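Side-chain contacts in DUF1611 domain-containing protein (Anabaena variabilis, PDB 2OBN), which is of unknown function but joins a Rossmann-like domain to a P-loop NTPase-like domain and so may bind a nucleotide: residues 30-35 against 173-178; 132-137 against 189-194; 154-159 against 246-251; 183-188 against 220-225. The protein carries 2 engineered substitutions. One frame throughout, in Å; residues are numbered along the deposited sequence.

Contact 1 of 4, residues 30-35 against 173-178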
loop_
_atom_site.group_PDB
_atom_site.type_symbol
_atom_site.label_atom_id
_atom_site.label_comp_id
_atom_site.label_asym_id
_atom_site.label_seq_id
_atom_site.Cartn_x
_atom_site.Cartn_y
_atom_site.Cartn_z
ATOM N N LEU B 30 27.404 1.987 -5.135
ATOM C CA LEU B 30 28.857 1.871 -4.999
ATOM C C LEU B 30 29.249 0.560 -4.314
ATOM O O LEU B 30 30.288 -0.012 -4.621
ATOM C CB LEU B 30 29.425 3.054 -4.208
ATOM C CG LEU B 30 29.391 4.417 -4.919
ATOM C CD1 LEU B 30 29.591 5.533 -3.915
ATOM C CD2 LEU B 30 30.423 4.515 -6.067
ATOM N N ARG B 31 28.428 0.089 -3.380
ATOM C CA ARG B 31 28.719 -1.145 -2.664
ATOM C C ARG B 31 28.390 -2.392 -3.486
ATOM O O ARG B 31 29.084 -3.400 -3.365
ATOM C CB ARG B 31 27.984 -1.163 -1.309
ATOM C CG ARG B 31 28.213 -2.417 -0.471
ATOM C CD ARG B 31 27.544 -2.364 0.916
ATOM N NE ARG B 31 28.405 -1.724 1.920
ATOM C CZ ARG B 31 28.252 -0.510 2.469
ATOM N NH1 ARG B 31 27.216 0.288 2.184
ATOM N NH2 ARG B 31 29.152 -0.094 3.358
ATOM N N TYR B 32 27.360 -2.339 -4.331
ATOM C CA TYR B 32 26.940 -3.543 -5.030
ATOM C C TYR B 32 26.938 -3.564 -6.573
ATOM O O TYR B 32 26.964 -4.641 -7.150
ATOM C CB TYR B 32 25.553 -3.931 -4.521
ATOM C CG TYR B 32 25.486 -4.308 -3.045
ATOM C CD1 TYR B 32 26.166 -5.427 -2.562
ATOM C CD2 TYR B 32 24.698 -3.589 -2.151
ATOM C CE1 TYR B 32 26.087 -5.806 -1.232
ATOM C CE2 TYR B 32 24.618 -3.959 -0.821
ATOM C CZ TYR B 32 25.307 -5.076 -0.367
ATOM O OH TYR B 32 25.233 -5.440 0.955
ATOM N N SER B 33 26.923 -2.416 -7.245
ATOM C CA SER B 33 26.821 -2.417 -8.709
ATOM C C SER B 33 28.050 -2.931 -9.454
ATOM O O SER B 33 29.163 -2.472 -9.211
ATOM C CB SER B 33 26.505 -1.009 -9.203
ATOM O OG SER B 33 26.356 -0.987 -10.610
ATOM N N GLU B 34 27.836 -3.875 -10.372
ATOM C CA GLU B 34 28.902 -4.408 -11.223
ATOM C C GLU B 34 29.155 -3.486 -12.420
ATOM O O GLU B 34 30.032 -3.760 -13.228
ATOM C CB GLU B 34 28.563 -5.820 -11.738
ATOM C CG GLU B 34 28.600 -6.947 -10.700
ATOM C CD GLU B 34 28.162 -8.299 -11.279
ATOM N N ALA B 35 28.384 -2.410 -12.551
ATOM C CA ALA B 35 28.557 -1.466 -13.646
ATOM C C ALA B 35 29.882 -0.734 -13.507
ATOM O O ALA B 35 30.387 -0.595 -12.401
ATOM C CB ALA B 35 27.418 -0.458 -13.660
ATOM N N LEU B 173 22.136 -13.805 1.380
ATOM C CA LEU B 173 21.456 -15.118 1.395
ATOM C C LEU B 173 21.384 -15.731 0.005
ATOM O O LEU B 173 21.478 -16.937 -0.134
ATOM C CB LEU B 173 20.056 -15.040 2.020
ATOM C CG LEU B 173 20.055 -14.870 3.555
ATOM C CD1 LEU B 173 18.726 -14.362 4.068
ATOM C CD2 LEU B 173 20.442 -16.173 4.267
ATOM N N HIS B 174 21.231 -14.881 -1.009
ATOM C CA HIS B 174 21.214 -15.307 -2.405
ATOM C C HIS B 174 22.591 -15.810 -2.860
ATOM O O HIS B 174 22.699 -16.839 -3.557
ATOM C CB HIS B 174 20.723 -14.166 -3.317
ATOM C CG HIS B 174 21.115 -14.331 -4.753
ATOM N ND1 HIS B 174 20.627 -15.346 -5.553
ATOM C CD2 HIS B 174 21.958 -13.609 -5.532
ATOM C CE1 HIS B 174 21.164 -15.249 -6.756
ATOM N NE2 HIS B 174 21.973 -14.202 -6.772
ATOM N N TRP B 175 23.638 -15.080 -2.491
ATOM C CA TRP B 175 24.992 -15.490 -2.851
ATOM C C TRP B 175 25.399 -16.799 -2.160
ATOM O O TRP B 175 26.090 -17.616 -2.767
ATOM C CB TRP B 175 25.999 -14.373 -2.598
ATOM C CG TRP B 175 25.715 -13.152 -3.420
ATOM C CD1 TRP B 175 25.295 -13.125 -4.719
ATOM C CD2 TRP B 175 25.882 -11.793 -3.027
ATOM N NE1 TRP B 175 25.149 -11.838 -5.142
ATOM C CE2 TRP B 175 25.515 -10.995 -4.133
ATOM C CE3 TRP B 175 26.304 -11.167 -1.850
ATOM C CZ2 TRP B 175 25.552 -9.606 -4.098
ATOM C CZ3 TRP B 175 26.343 -9.787 -1.815
ATOM C CH2 TRP B 175 25.971 -9.020 -2.937
ATOM N N ALA B 176 24.938 -17.007 -0.924
ATOM C CA ALA B 176 25.241 -18.244 -0.180
ATOM C C ALA B 176 24.537 -19.441 -0.802
ATOM O O ALA B 176 25.136 -20.505 -0.928
ATOM C CB ALA B 176 24.844 -18.121 1.277
ATOM N N ALA B 177 23.268 -19.275 -1.169
ATOM C CA ALA B 177 22.526 -20.356 -1.837
ATOM C C ALA B 177 23.154 -20.723 -3.185
ATOM O O ALA B 177 23.188 -21.902 -3.556
ATOM C CB ALA B 177 21.091 -19.967 -2.026
ATOM N N LYS B 178 23.624 -19.713 -3.919
ATOM C CA LYS B 178 24.281 -19.930 -5.221
ATOM C C LYS B 178 25.602 -20.684 -5.052
ATOM O O LYS B 178 25.944 -21.589 -5.842
ATOM C CB LYS B 178 24.558 -18.589 -5.925
ATOM C CG LYS B 178 25.108 -18.764 -7.337
ATOM C CD LYS B 178 25.397 -17.459 -8.064
ATOM C CE LYS B 178 25.943 -17.790 -9.467
ATOM N NZ LYS B 178 26.347 -16.603 -10.279
#

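Contact 2 of 4, residues 132-137 against 189-194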
loop_
_atom_site.group_PDB
_atom_site.type_symbol
_atom_site.label_atom_id
_atom_site.label_comp_id
_atom_site.label_asym_id
_atom_site.label_seq_id
_atom_site.Cartn_x
_atom_site.Cartn_y
_atom_site.Cartn_z
ATOM N N ASP B 132 12.766 6.854 -15.196
ATOM C CA ASP B 132 12.084 7.078 -13.931
ATOM C C ASP B 132 11.796 5.692 -13.384
ATOM O O ASP B 132 10.781 5.056 -13.713
ATOM C CB ASP B 132 10.798 7.893 -14.130
ATOM C CG ASP B 132 11.076 9.308 -14.611
ATOM O OD1 ASP B 132 12.067 9.916 -14.147
ATOM O OD2 ASP B 132 10.287 9.835 -15.423
ATOM N N VAL B 133 12.737 5.229 -12.569
ATOM C CA VAL B 133 12.712 3.895 -11.987
ATOM C C VAL B 133 11.427 3.603 -11.227
ATOM O O VAL B 133 10.897 2.505 -11.338
ATOM C CB VAL B 133 13.929 3.699 -11.035
ATOM C CG1 VAL B 133 13.884 2.321 -10.333
ATOM C CG2 VAL B 133 15.237 3.900 -11.801
ATOM N N ARG B 134 10.911 4.590 -10.489
ATOM C CA ARG B 134 9.692 4.379 -9.714
ATOM C C ARG B 134 8.376 4.274 -10.500
ATOM O O ARG B 134 7.334 4.065 -9.898
ATOM C CB ARG B 134 9.583 5.398 -8.567
ATOM C CG ARG B 134 10.235 4.915 -7.284
ATOM C CD ARG B 134 10.323 6.022 -6.262
ATOM N NE ARG B 134 10.569 5.548 -4.898
ATOM C CZ ARG B 134 11.249 6.222 -3.962
ATOM N NH1 ARG B 134 11.873 7.360 -4.229
ATOM N NH2 ARG B 134 11.377 5.718 -2.748
ATOM N N LYS B 135 8.406 4.390 -11.827
ATOM C CA LYS B 135 7.174 4.279 -12.624
ATOM C C LYS B 135 6.546 2.890 -12.424
ATOM O O LYS B 135 7.236 1.880 -12.482
ATOM C CB LYS B 135 7.458 4.553 -14.106
ATOM C CG LYS B 135 6.218 4.610 -14.982
ATOM C CD LYS B 135 6.570 5.000 -16.418
ATOM C CE LYS B 135 5.326 4.978 -17.308
ATOM N NZ LYS B 135 5.613 5.515 -18.682
ATOM N N GLU B 136 5.241 2.856 -12.177
ATOM C CA GLU B 136 4.531 1.610 -11.894
ATOM C C GLU B 136 4.563 0.648 -13.083
ATOM O O GLU B 136 4.366 1.070 -14.220
ATOM C CB GLU B 136 3.078 1.929 -11.507
ATOM C CG GLU B 136 2.249 0.727 -11.135
ATOM C CD GLU B 136 0.859 1.076 -10.631
ATOM O OE1 GLU B 136 0.712 1.993 -9.790
ATOM O OE2 GLU B 136 -0.086 0.381 -11.056
ATOM N N PRO B 137 4.825 -0.646 -12.837
ATOM C CA PRO B 137 4.767 -1.571 -13.974
ATOM C C PRO B 137 3.378 -1.611 -14.619
ATOM O O PRO B 137 2.362 -1.331 -13.968
ATOM C CB PRO B 137 5.089 -2.929 -13.348
ATOM C CG PRO B 137 5.761 -2.626 -12.061
ATOM C CD PRO B 137 5.185 -1.337 -11.588
ATOM N N THR B 189 12.643 -5.007 -5.014
ATOM C CA THR B 189 11.360 -4.420 -4.657
ATOM C C THR B 189 11.431 -2.895 -4.326
ATOM O O THR B 189 10.442 -2.308 -3.853
ATOM C CB THR B 189 10.800 -5.151 -3.450
ATOM O OG1 THR B 189 11.726 -5.018 -2.366
ATOM C CG2 THR B 189 10.592 -6.626 -3.765
ATOM N N GLY B 190 12.585 -2.265 -4.583
ATOM C CA GLY B 190 12.778 -0.833 -4.354
ATOM C C GLY B 190 13.618 -0.264 -5.484
ATOM O O GLY B 190 14.193 -1.024 -6.274
ATOM N N GLN B 191 13.683 1.064 -5.581
ATOM C CA GLN B 191 14.431 1.727 -6.687
ATOM C C GLN B 191 15.918 1.327 -6.751
ATOM O O GLN B 191 16.456 1.064 -7.842
ATOM C CB GLN B 191 14.258 3.271 -6.681
ATOM C CG GLN B 191 14.921 4.078 -5.536
ATOM C CD GLN B 191 14.211 3.920 -4.219
ATOM O OE1 GLN B 191 13.125 3.344 -4.157
ATOM N NE2 GLN B 191 14.809 4.438 -3.155
ATOM N N THR B 192 16.566 1.261 -5.587
ATOM C CA THR B 192 17.967 0.839 -5.510
ATOM C C THR B 192 18.130 -0.571 -6.041
ATOM O O THR B 192 18.999 -0.834 -6.874
ATOM C CB THR B 192 18.492 0.861 -4.070
ATOM O OG1 THR B 192 18.361 2.180 -3.536
ATOM C CG2 THR B 192 19.947 0.439 -4.008
ATOM N N GLY B 193 17.294 -1.479 -5.545
ATOM C CA GLY B 193 17.342 -2.867 -5.965
ATOM C C GLY B 193 17.112 -2.999 -7.451
ATOM O O GLY B 193 17.771 -3.793 -8.107
ATOM N N VAL B 194 16.152 -2.235 -7.975
ATOM C CA VAL B 194 15.835 -2.262 -9.410
ATOM C C VAL B 194 16.995 -1.691 -10.225
ATOM O O VAL B 194 17.294 -2.199 -11.297
ATOM C CB VAL B 194 14.524 -1.515 -9.720
ATOM C CG1 VAL B 194 14.284 -1.410 -11.222
ATOM C CG2 VAL B 194 13.347 -2.221 -9.049
#

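Contact 3 of 4, residues 154-159 against 246-251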
loop_
_atom_site.group_PDB
_atom_site.type_symbol
_atom_site.label_atom_id
_atom_site.label_comp_id
_atom_site.label_asym_id
_atom_site.label_seq_id
_atom_site.Cartn_x
_atom_site.Cartn_y
_atom_site.Cartn_z
ATOM N N ARG B 154 10.341 -19.330 -0.917
ATOM C CA ARG B 154 10.153 -17.899 -1.069
ATOM C C ARG B 154 10.456 -17.256 0.282
ATOM O O ARG B 154 9.671 -17.350 1.227
ATOM C CB ARG B 154 8.751 -17.594 -1.567
ATOM C CG ARG B 154 8.457 -18.274 -2.910
ATOM C CD ARG B 154 7.050 -18.126 -3.360
ATOM N NE ARG B 154 6.085 -18.671 -2.412
ATOM C CZ ARG B 154 5.768 -19.956 -2.280
ATOM N NH1 ARG B 154 6.329 -20.885 -3.039
ATOM N NH2 ARG B 154 4.859 -20.315 -1.368
ATOM N N VAL B 155 11.631 -16.631 0.344
ATOM C CA VAL B 155 12.165 -16.033 1.547
ATOM C C VAL B 155 12.119 -14.518 1.455
ATOM O O VAL B 155 12.730 -13.920 0.562
ATOM C CB VAL B 155 13.644 -16.459 1.764
ATOM C CG1 VAL B 155 14.144 -16.014 3.144
ATOM C CG2 VAL B 155 13.801 -17.984 1.593
ATOM N N LEU B 156 11.373 -13.921 2.381
ATOM C CA LEU B 156 11.239 -12.490 2.487
ATOM C C LEU B 156 11.984 -11.977 3.720
ATOM O O LEU B 156 11.816 -12.502 4.826
ATOM C CB LEU B 156 9.760 -12.112 2.640
ATOM C CG LEU B 156 9.452 -10.626 2.879
ATOM C CD1 LEU B 156 9.919 -9.797 1.675
ATOM C CD2 LEU B 156 7.957 -10.419 3.141
ATOM N N THR B 157 12.805 -10.949 3.521
ATOM C CA THR B 157 13.435 -10.273 4.630
ATOM C C THR B 157 12.430 -9.248 5.112
ATOM O O THR B 157 11.771 -8.587 4.307
ATOM C CB THR B 157 14.781 -9.603 4.261
ATOM O OG1 THR B 157 14.702 -9.029 2.955
ATOM C CG2 THR B 157 15.896 -10.632 4.279
ATOM N N VAL B 158 12.268 -9.187 6.429
ATOM C CA VAL B 158 11.367 -8.241 7.089
ATOM C C VAL B 158 12.227 -7.510 8.110
ATOM O O VAL B 158 13.312 -7.995 8.434
ATOM C CB VAL B 158 10.118 -8.958 7.704
ATOM C CG1 VAL B 158 9.288 -9.589 6.583
ATOM C CG2 VAL B 158 10.494 -10.029 8.712
ATOM N N GLY B 159 11.799 -6.347 8.600
ATOM C CA GLY B 159 12.637 -5.616 9.550
ATOM C C GLY B 159 11.975 -4.886 10.698
ATOM O O GLY B 159 10.771 -4.605 10.687
ATOM N N LEU B 246 3.177 -5.380 3.981
ATOM C CA LEU B 246 1.978 -6.199 3.816
ATOM C C LEU B 246 1.864 -6.797 2.393
ATOM O O LEU B 246 1.740 -8.019 2.265
ATOM C CB LEU B 246 0.725 -5.446 4.259
ATOM C CG LEU B 246 -0.605 -6.195 4.235
ATOM C CD1 LEU B 246 -0.557 -7.534 5.006
ATOM C CD2 LEU B 246 -1.703 -5.263 4.774
ATOM N N PRO B 247 1.902 -5.953 1.328
ATOM C CA PRO B 247 1.891 -6.537 -0.027
ATOM C C PRO B 247 3.064 -7.471 -0.329
ATOM O O PRO B 247 2.902 -8.401 -1.107
ATOM C CB PRO B 247 1.912 -5.307 -0.952
ATOM C CG PRO B 247 2.331 -4.149 -0.080
ATOM C CD PRO B 247 1.858 -4.478 1.285
ATOM N N LEU B 248 4.237 -7.232 0.249
ATOM C CA LEU B 248 5.366 -8.164 0.044
ATOM C C LEU B 248 5.002 -9.562 0.538
ATOM O O LEU B 248 5.179 -10.544 -0.177
ATOM C CB LEU B 248 6.632 -7.659 0.729
ATOM C CG LEU B 248 7.282 -6.482 0.001
ATOM C CD1 LEU B 248 8.376 -5.842 0.844
ATOM C CD2 LEU B 248 7.834 -6.905 -1.337
ATOM N N ILE B 249 4.456 -9.625 1.747
ATOM C CA ILE B 249 4.012 -10.882 2.351
ATOM C C ILE B 249 2.839 -11.522 1.577
ATOM O O ILE B 249 2.841 -12.711 1.298
ATOM C CB ILE B 249 3.604 -10.659 3.825
ATOM C CG1 ILE B 249 4.842 -10.364 4.663
ATOM C CG2 ILE B 249 2.884 -11.884 4.384
ATOM C CD1 ILE B 249 4.565 -10.014 6.139
ATOM N N ARG B 250 1.832 -10.725 1.250
ATOM C CA ARG B 250 0.652 -11.236 0.565
ATOM C C ARG B 250 0.975 -11.633 -0.866
ATOM O O ARG B 250 0.570 -12.709 -1.337
ATOM C CB ARG B 250 -0.462 -10.186 0.600
ATOM C CG ARG B 250 -0.997 -9.892 1.995
ATOM C CD ARG B 250 -1.997 -10.961 2.463
ATOM N NE ARG B 250 -2.469 -10.696 3.822
ATOM C CZ ARG B 250 -1.822 -11.048 4.927
ATOM N NH1 ARG B 250 -0.686 -11.744 4.872
ATOM N NH2 ARG B 250 -2.337 -10.724 6.106
ATOM N N GLY B 251 1.694 -10.774 -1.575
ATOM C CA GLY B 251 2.047 -11.077 -2.962
ATOM C C GLY B 251 2.983 -12.265 -3.136
ATOM O O GLY B 251 2.788 -13.067 -4.032
#

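Contact 4 of 4, residues 183-188 against 220-225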
loop_
_atom_site.group_PDB
_atom_site.type_symbol
_atom_site.label_atom_id
_atom_site.label_comp_id
_atom_site.label_asym_id
_atom_site.label_seq_id
_atom_site.Cartn_x
_atom_site.Cartn_y
_atom_site.Cartn_z
ATOM N N ARG B 183 19.800 -23.232 -7.446
ATOM C CA ARG B 183 19.391 -22.268 -8.458
ATOM C C ARG B 183 18.649 -21.192 -7.677
ATOM O O ARG B 183 17.509 -21.400 -7.277
ATOM C CB ARG B 183 18.488 -22.910 -9.493
ATOM C CG ARG B 183 19.217 -23.909 -10.387
ATOM C CD ARG B 183 18.262 -24.492 -11.408
ATOM N NE ARG B 183 17.503 -23.386 -11.983
ATOM C CZ ARG B 183 17.905 -22.628 -13.005
ATOM N NH1 ARG B 183 19.044 -22.878 -13.643
ATOM N NH2 ARG B 183 17.141 -21.627 -13.421
ATOM N N SER B 184 19.322 -20.058 -7.457
ATOM C CA SER B 184 18.826 -18.955 -6.629
ATOM C C SER B 184 18.583 -17.678 -7.432
ATOM O O SER B 184 19.333 -17.370 -8.370
ATOM C CB SER B 184 19.867 -18.670 -5.526
ATOM O OG SER B 184 19.457 -17.645 -4.639
ATOM N N LYS B 185 17.514 -16.960 -7.082
ATOM C CA LYS B 185 17.222 -15.676 -7.699
ATOM C C LYS B 185 16.867 -14.611 -6.662
ATOM O O LYS B 185 16.070 -14.858 -5.754
ATOM C CB LYS B 185 16.072 -15.748 -8.692
ATOM C CG LYS B 185 16.229 -14.635 -9.738
ATOM C CD LYS B 185 15.005 -14.292 -10.491
ATOM C CE LYS B 185 15.356 -13.446 -11.733
ATOM N NZ LYS B 185 16.416 -12.411 -11.558
ATOM N N PHE B 186 17.468 -13.431 -6.822
ATOM C CA PHE B 186 17.191 -12.268 -5.987
ATOM C C PHE B 186 16.153 -11.419 -6.731
ATOM O O PHE B 186 16.286 -11.216 -7.932
ATOM C CB PHE B 186 18.473 -11.469 -5.741
ATOM C CG PHE B 186 18.227 -10.101 -5.157
ATOM C CD1 PHE B 186 17.987 -9.944 -3.807
ATOM C CD2 PHE B 186 18.216 -8.971 -5.976
ATOM C CE1 PHE B 186 17.724 -8.678 -3.270
ATOM C CE2 PHE B 186 17.960 -7.718 -5.454
ATOM C CZ PHE B 186 17.712 -7.573 -4.089
ATOM N N LEU B 187 15.123 -10.943 -6.019
ATOM C CA LEU B 187 14.048 -10.111 -6.602
ATOM C C LEU B 187 13.998 -8.752 -5.938
ATOM O O LEU B 187 13.821 -8.652 -4.733
ATOM C CB LEU B 187 12.697 -10.804 -6.469
ATOM C CG LEU B 187 12.577 -12.102 -7.259
ATOM C CD1 LEU B 187 11.241 -12.744 -6.979
ATOM C CD2 LEU B 187 12.751 -11.850 -8.737
ATOM N N ALA B 188 14.168 -7.710 -6.743
ATOM C CA ALA B 188 14.226 -6.338 -6.258
ATOM C C ALA B 188 12.833 -5.761 -6.096
ATOM O O ALA B 188 11.977 -5.975 -6.943
ATOM C CB ALA B 188 15.040 -5.467 -7.222
HETATM N N MSE B 220 5.635 -14.815 -9.686
HETATM C CA MSE B 220 5.148 -15.849 -10.617
HETATM C C MSE B 220 6.005 -15.935 -11.886
HETATM O O MSE B 220 6.056 -16.973 -12.530
HETATM C CB MSE B 220 3.694 -15.593 -11.012
HETATM C CG MSE B 220 2.702 -15.685 -9.876
HETATM SE SE MSE B 220 2.612 -17.441 -9.118
HETATM C CE MSE B 220 1.754 -18.378 -10.550
ATOM N N ARG B 221 6.677 -14.843 -12.233
ATOM C CA ARG B 221 7.507 -14.772 -13.429
ATOM C C ARG B 221 8.763 -15.654 -13.353
ATOM O O ARG B 221 9.182 -16.204 -14.364
ATOM C CB ARG B 221 7.857 -13.295 -13.725
ATOM C CG ARG B 221 8.785 -13.040 -14.914
ATOM C CD ARG B 221 8.456 -11.728 -15.655
ATOM N NE ARG B 221 8.112 -10.619 -14.771
ATOM N N TYR B 222 9.329 -15.819 -12.160
ATOM C CA TYR B 222 10.561 -16.607 -11.984
ATOM C C TYR B 222 10.417 -17.871 -11.142
ATOM O O TYR B 222 11.241 -18.762 -11.254
ATOM C CB TYR B 222 11.655 -15.723 -11.356
ATOM C CG TYR B 222 11.910 -14.466 -12.157
ATOM C CD1 TYR B 222 12.658 -14.505 -13.341
ATOM C CD2 TYR B 222 11.384 -13.238 -11.743
ATOM C CE1 TYR B 222 12.874 -13.345 -14.099
ATOM C CE2 TYR B 222 11.602 -12.078 -12.476
ATOM C CZ TYR B 222 12.339 -12.133 -13.655
ATOM O OH TYR B 222 12.539 -10.975 -14.368
ATOM N N GLY B 223 9.367 -17.949 -10.332
ATOM C CA GLY B 223 9.149 -19.040 -9.373
ATOM C C GLY B 223 9.268 -20.484 -9.796
ATOM O O GLY B 223 9.719 -21.325 -9.020
ATOM N N LYS B 224 8.852 -20.780 -11.016
ATOM C CA LYS B 224 8.925 -22.131 -11.540
ATOM C C LYS B 224 10.340 -22.489 -12.035
ATOM O O LYS B 224 10.621 -23.661 -12.287
ATOM C CB LYS B 224 7.898 -22.304 -12.664
ATOM C CG LYS B 224 6.445 -22.093 -12.211
ATOM C CD LYS B 224 5.454 -22.097 -13.384
ATOM C CE LYS B 224 4.060 -21.709 -12.898
ATOM N NZ LYS B 224 3.082 -21.594 -14.009
ATOM N N ASN B 225 11.228 -21.498 -12.147
ATOM C CA ASN B 225 12.575 -21.726 -12.655
ATOM C C ASN B 225 13.697 -21.777 -11.624
ATOM O O ASN B 225 14.837 -21.996 -11.986
ATOM C CB ASN B 225 12.907 -20.683 -13.726
ATOM C CG ASN B 225 12.078 -20.859 -14.980
ATOM O OD1 ASN B 225 11.862 -21.984 -15.462
ATOM N ND2 ASN B 225 11.618 -19.745 -15.532
#

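Contact 1 of 4, residues 30-35 against 173-178
Tyr32 and Trp175 reach toward each other from two helices whose backbones stay far apart, with 12.3 Å between Tyr32 CA and Trp175 CA. The tight part is confined to the CD1-CE1 side of the phenol and one corner of the indole. That outer corner, Trp175 CH2, lies 3.6 Å from Tyr32 CD1, and the neighbouring phenol carbon Tyr32 CE1 is equally near to it. The phenol thus meets the six-membered ring of the indole at its rim and near its plane. The two ring planes are inclined at 49°, so the pair is neither a stack nor a T-shape. Both side chains have CG anti to their own carbonyl carbon (chi1 -64° in Tyr32), which throws each ring outward into the gap between the helices. One face of the phenol is covered within its own segment by Arg31 CG, 3.8 Å above the ring centre. The loose side belongs to Trp175, which is largely exposed to solvent and adds no hydrogen bond across the contact. Tyr32 is held more firmly: its OH bonds to Ser168 OG on helix 166-179, and Leu196 of helix 191-197 packs against it. Helix 24-32, next to strand 37-41 of the Rossmann-like half, thereby touches helix 166-179 of the P-loop half, whose other flank packs on helix 340-347 through Ala176 and Ala177.

Contact 2 of 4, residues 132-137 against 189-194
Val133 and Arg134, the central pair of a type I beta turn from Asp132 to Lys135, meet the first turn of helix 191-197, so an edge strand of the Rossmann-like sheet leads into the P-loop domain here. Asp132 ends strand 130-132, its carboxylate bonded to Leu114 N, Ala115 N and Asn108 ND2, while Lys135 N returns to Asp132 O. Val133 comes next and makes the apolar part of the contact. Its CG1, anti to the backbone N (chi1 176°), is pushed into the helix, 3.7 Å from Gln191 CA and 3.9 Å from Val194 CG1. This methyl therefore fills the angle between residues one turn apart. Arg134 follows, extended from CG to NE alongside the Gln191 side chain, both pointing the same way. Its strongest polar partner is Asp204, in a salt bridge through NH2, and Asp209 of the second subunit packs on it. Cut back to an alanine, this position would probably leave Asp204 without its charged mate and uncover the Gln191 amide. Gln191 OE1 lies over one guanidinium face, toward its rim, with the amide and guanidinium planes 39° apart. No hydrogen bond results, because the approach comes from above the N-H groups rather than along them: Gln191 OE1 sits 3.0 Å above the guanidinium plane of Arg134, and 3.3 Å from Arg134 NH2.

Contact 3 of 4, residues 154-159 against 246-251
Leu156 projects from its strand straight at a helix, and its forked end meets Leu248 and Ile249 nearly at right angles to both side chains. Both methyls approach Leu248 CB, Leu156 CD2 at 3.9 Å and Leu156 CD1 at 4.0 Å. CD2 alone also presses on Ile249 CG1, at 3.5 Å, tighter than usual for two carbons. With CG anti to the backbone N (chi1 175°), the leucine stretches its fork toward the helix, where it touches the root of Leu248 rather than the tip. Ile249 turns its CG1 branch to the contact. Strand 153-159 is an inner strand of the parallel P-loop sheet, lying between strands 228-231 and 256-262, and helix 245-252 belongs to the beta-alpha-beta crossover that joins those two strands by passing over it. The sequence from Gly159 onward is consistent with a Walker A-like P-loop leading into helix 166-179. That helix is met by Thr157, which bonds to Ser170 through its hydroxyl. Ile231 borders both leucines, and Val289 and Ala290 of helix 279-291 border Ile249; no polar side-chain atom takes part across the two segments. The far flank of the helix faces the second subunit, where Arg250 NH2 bonds to Leu237 O of that chain; Leu246 CD1, of the same helix as Arg250, covers one face of the guanidinium.

Contact 4 of 4, residues 183-188 against 220-225
Asn225 O is gripped by two nitrogens of one arginine, Arg183 NE at 3.0 Å and Arg183 NH2 at 2.7 Å. The guanidinium comes side-on, with the oxygen close to its plane; the NH2 bond is the straighter of the two, with an angle of 151° at the hydrogen. A bend at chi3 (46°) swings the group round to this carbonyl, three residues beyond Tyr222. Arg183 also makes a cation-pi contact with Tyr226. Two residues on, in the strand, Lys185 lies across one face of the Tyr222 ring: its CE stands 3.4 Å from the ring centroid in a CH-pi contact, and its NZ, at 4.6 Å from the same centroid, adds a cation-pi interaction. Leu187 CD2 reaches the same ring obliquely, 3.6 Å from Tyr222 CD2, while Arg221 CG covers the opposite face. With a serine at Tyr222, Lys185 would probably lose the ring face that its CE and NZ rest over, and a gap would open beside Leu187. Helix 208-222 lies in the beta-alpha-beta connection from strand 184-187 to the adjacent strand 228-231, so the contact packs this helical segment against the side chains of an outermost strand of the P-loop sheet. Neither cation meets a carboxylate across the contact: the arginine is held by charge-assisted hydrogen bonds to a carbonyl, the lysine probably by the electron-rich ring face.

Contacts 1 and 2 join the Rossmann-like half to the P-loop half, with centres 18 Å apart; contacts 3 and 4 lie wholly within the P-loop half, 14 Å apart and on the same parallel sheet. Along the chain, contact 1 closes before contact 4 opens, contact 4 is nested inside the loop closed by contact 3, and contact 2 crosses all three others. Physical links run from helix 166-179 to strand 184-187, where His174 ND1 probably bonds to Ser184 OG, and from contact 2 to contact 4 through Ala188 packing on helix 191-197. Thr189 also packs on Leu248 of contact 3. The interdomain seam is thus tied directly to the P-loop sheet and its helices.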